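Local coordinates for protein oxidoreductase (Methanosarcina mazei, PDB 3KA7) that binds flavin-adenine dinucleotide and probably acts as an oxidoreductase of the flavin-containing amine oxidoreductase family, at residues A[4-9]-A[244-249]. Numbering follows the deposited sequence.
Sequences VVIGAG and VISNLG. With FAD (flavin-adenine dinucleotide), chain B.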
loop_
_atom_site.group_PDB
_atom_site.type_symbol
_atom_site.label_atom_id
_atom_site.label_comp_id
_atom_site.label_asym_id
_atom_site.label_seq_id
_atom_site.Cartn_x
_atom_site.Cartn_y
_atom_site.Cartn_z
ATOM N N VAL A 4 -13.810 -20.452 -3.249
ATOM C CA VAL A 4 -12.922 -20.083 -4.330
ATOM C C VAL A 4 -12.491 -18.639 -4.120
ATOM O O VAL A 4 -13.277 -17.809 -3.637
ATOM C CB VAL A 4 -13.585 -20.252 -5.718
ATOM C CG1 VAL A 4 -13.936 -21.740 -5.962
ATOM C CG2 VAL A 4 -14.813 -19.384 -5.827
ATOM N N VAL A 5 -11.242 -18.366 -4.464
ATOM C CA VAL A 5 -10.687 -17.025 -4.366
ATOM C C VAL A 5 -10.331 -16.586 -5.769
ATOM O O VAL A 5 -9.657 -17.316 -6.508
ATOM C CB VAL A 5 -9.421 -17.016 -3.492
ATOM C CG1 VAL A 5 -8.821 -15.612 -3.439
ATOM C CG2 VAL A 5 -9.755 -17.505 -2.081
ATOM N N ILE A 6 -10.790 -15.396 -6.149
ATOM C CA ILE A 6 -10.488 -14.863 -7.476
ATOM C C ILE A 6 -9.308 -13.906 -7.349
ATOM O O ILE A 6 -9.451 -12.844 -6.767
ATOM C CB ILE A 6 -11.700 -14.111 -8.063
ATOM C CG1 ILE A 6 -12.952 -15.009 -8.043
ATOM C CG2 ILE A 6 -11.385 -13.640 -9.483
ATOM C CD1 ILE A 6 -14.236 -14.281 -8.390
ATOM N N GLY A 7 -8.145 -14.301 -7.868
ATOM C CA GLY A 7 -6.944 -13.462 -7.839
ATOM C C GLY A 7 -6.029 -13.841 -6.687
ATOM O O GLY A 7 -6.486 -13.950 -5.536
ATOM N N ALA A 8 -4.753 -14.036 -7.000
ATOM C CA ALA A 8 -3.740 -14.385 -6.008
ATOM C C ALA A 8 -2.935 -13.176 -5.566
ATOM O O ALA A 8 -1.730 -13.271 -5.403
ATOM C CB ALA A 8 -2.809 -15.484 -6.541
ATOM N N GLY A 9 -3.603 -12.045 -5.358
ATOM C CA GLY A 9 -2.942 -10.909 -4.737
ATOM C C GLY A 9 -2.776 -11.188 -3.257
ATOM O O GLY A 9 -3.238 -12.206 -2.756
ATOM N N VAL A 244 -17.392 -17.216 -2.288
ATOM C CA VAL A 244 -16.507 -16.642 -3.293
ATOM C C VAL A 244 -15.833 -15.409 -2.700
ATOM O O VAL A 244 -16.505 -14.465 -2.283
ATOM C CB VAL A 244 -17.272 -16.253 -4.593
ATOM C CG1 VAL A 244 -16.335 -15.564 -5.562
ATOM C CG2 VAL A 244 -17.898 -17.492 -5.252
ATOM N N ILE A 245 -14.509 -15.438 -2.633
ATOM C CA ILE A 245 -13.749 -14.277 -2.191
ATOM C C ILE A 245 -13.100 -13.621 -3.417
ATOM O O ILE A 245 -12.266 -14.228 -4.095
ATOM C CB ILE A 245 -12.647 -14.662 -1.193
ATOM C CG1 ILE A 245 -13.228 -15.408 0.025
ATOM C CG2 ILE A 245 -11.800 -13.426 -0.812
ATOM C CD1 ILE A 245 -14.349 -14.688 0.757
ATOM N N SER A 246 -13.485 -12.385 -3.710
ATOM C CA SER A 246 -12.911 -11.719 -4.877
ATOM C C SER A 246 -11.831 -10.752 -4.445
ATOM O O SER A 246 -12.102 -9.847 -3.665
ATOM C CB SER A 246 -13.970 -10.968 -5.681
ATOM O OG SER A 246 -13.313 -10.218 -6.702
ATOM N N ASN A 247 -10.617 -10.937 -4.958
ATOM C CA ASN A 247 -9.489 -10.060 -4.648
ATOM C C ASN A 247 -9.276 -9.008 -5.753
ATOM O O ASN A 247 -8.171 -8.460 -5.909
ATOM C CB ASN A 247 -8.239 -10.918 -4.486
ATOM C CG ASN A 247 -7.084 -10.184 -3.840
ATOM O OD1 ASN A 247 -7.230 -9.166 -3.130
ATOM N ND2 ASN A 247 -5.916 -10.725 -4.048
ATOM N N LEU A 248 -10.340 -8.714 -6.503
ATOM C CA LEU A 248 -10.219 -7.845 -7.689
ATOM C C LEU A 248 -10.656 -6.395 -7.456
ATOM O O LEU A 248 -10.489 -5.542 -8.345
ATOM C CB LEU A 248 -11.027 -8.444 -8.856
ATOM C CG LEU A 248 -10.678 -9.878 -9.270
ATOM C CD1 LEU A 248 -11.450 -10.183 -10.549
ATOM C CD2 LEU A 248 -9.173 -10.089 -9.510
ATOM N N GLY A 249 -11.198 -6.118 -6.273
ATOM C CA GLY A 249 -11.829 -4.821 -5.964
ATOM C C GLY A 249 -13.277 -4.787 -6.433
ATOM O O GLY A 249 -13.666 -5.554 -7.311
HETATM P PA FAD B . -3.738 -7.246 -6.125
HETATM O O1A FAD B . -4.564 -6.181 -6.796
HETATM O O2A FAD B . -2.257 -6.975 -6.000
HETATM O O5B FAD B . -3.944 -8.637 -6.900
HETATM C C5B FAD B . -5.125 -8.855 -7.661
HETATM C C4B FAD B . -4.838 -10.141 -8.442
HETATM O O4B FAD B . -5.968 -10.554 -9.186
HETATM C C3B FAD B . -3.690 -9.932 -9.433
HETATM O O3B FAD B . -2.670 -10.895 -9.217
HETATM C C2B FAD B . -4.352 -10.112 -10.801
HETATM O O2B FAD B . -3.489 -10.684 -11.766
HETATM C C1B FAD B . -5.544 -11.002 -10.471
HETATM N N9A FAD B . -6.691 -10.871 -11.379
HETATM C C8A FAD B . -7.257 -9.735 -11.921
HETATM N N7A FAD B . -8.346 -10.112 -12.651
HETATM C C5A FAD B . -8.459 -11.466 -12.566
HETATM C C6A FAD B . -9.349 -12.373 -13.119
HETATM N N6A FAD B . -10.406 -11.942 -13.801
HETATM N N1A FAD B . -9.198 -13.717 -12.843
HETATM C C2A FAD B . -8.171 -14.169 -12.038
HETATM N N3A FAD B . -7.282 -13.267 -11.493
HETATM C C4A FAD B . -7.434 -11.945 -11.768
HETATM N N1 FAD B . 1.939 -1.478 0.153
HETATM C C2 FAD B . 2.655 -1.598 1.332
HETATM O O2 FAD B . 2.126 -2.118 2.324
HETATM N N3 FAD B . 3.950 -1.107 1.392
HETATM C C4 FAD B . 4.530 -0.500 0.292
HETATM O O4 FAD B . 5.680 -0.062 0.338
HETATM C C4X FAD B . 3.812 -0.374 -0.889
HETATM N N5 FAD B . 4.380 0.251 -1.989
HETATM C C5X FAD B . 3.654 0.354 -3.164
HETATM C C6 FAD B . 4.217 0.965 -4.284
HETATM C C7 FAD B . 3.499 1.052 -5.471
HETATM C C7M FAD B . 4.132 1.721 -6.666
HETATM C C8 FAD B . 2.213 0.531 -5.524
HETATM C C8M FAD B . 1.400 0.612 -6.784
HETATM C C9 FAD B . 1.642 -0.070 -4.405
HETATM C C9A FAD B . 2.366 -0.166 -3.221
HETATM N N10 FAD B . 1.799 -0.765 -2.103
HETATM C C10 FAD B . 2.517 -0.876 -0.945
HETATM C "C1'" FAD B . 0.385 -1.245 -2.110
HETATM C "C2'" FAD B . 0.380 -2.763 -2.327
HETATM O "O2'" FAD B . 1.270 -3.094 -3.391
HETATM C "C3'" FAD B . -1.041 -3.213 -2.654
HETATM O "O3'" FAD B . -1.945 -2.613 -1.734
HETATM C "C4'" FAD B . -1.278 -4.720 -2.617
HETATM O "O4'" FAD B . -0.290 -5.434 -3.332
HETATM C "C5'" FAD B . -2.624 -4.968 -3.288
HETATM O "O5'" FAD B . -2.999 -6.292 -2.998
HETATM P P FAD B . -4.466 -6.798 -3.333
HETATM O O1P FAD B . -4.897 -7.775 -2.266
HETATM O O2P FAD B . -5.427 -5.652 -3.576
HETATM O O3P FAD B . -4.354 -7.652 -4.692
#
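Val4, Val5 and Ile6 run parallel beside Val244, Ile245 and Ser246, paired in that order as neighbouring strands of the parallel sheet in a Rossmann-type FAD-binding domain. Three backbone hydrogen bonds join the segments: Ile245 N to Val4 O, Ile6 N to Ile245 O at 2.8 Å, and Asn247 N to Ile6 O at 2.9 Å. Ile245 therefore donates and accepts, as does Ile6, and the last bond, from the first residue after strand 243-246 to the last of strand 2-6, carries the ladder to the start of the turns. Val5 CA adds a C-H...O contact of 3.2 Å to Ile245 O.

Apolar contacts line both faces. On one, CG2 of Val4 meets CG2 of Val244 at 3.7 Å. Ile6 forks on this face: with CG1 anti to its carbonyl carbon (chi1 -54°), CD1 reaches back to Val244 CG1, while CG2 lies 3.6 Å from Leu248 CD1, the two side chains crossing at about a right angle. Strand 228-234 and helix 250-256 also pack here. On the other face Val5 CG2 touches Ile245 CB more loosely, and the outer part of Ile245 turns away to helix 10-21.

Beyond the strands both segments turn to FAD. Gly7 and Gly9 fit the GxGxxG pattern; Gly7 CA comes within 3.4 Å of ribose O4B, and Gly9 CA within 3.3 Å of FAD O5B, with Gly9 as the N-cap of helix 10-21. Asn247, its CG anti to the backbone N (chi1 -166°), brings its carboxamide between Gly9 and the pyrophosphate, whereas Leu248 lies beside the adenine. Buried hydrogen bonds and apolar packing thus fix the spacing of two strand ends, placing a glycine-lined turn and an Asn-Leu pair against one dinucleotide.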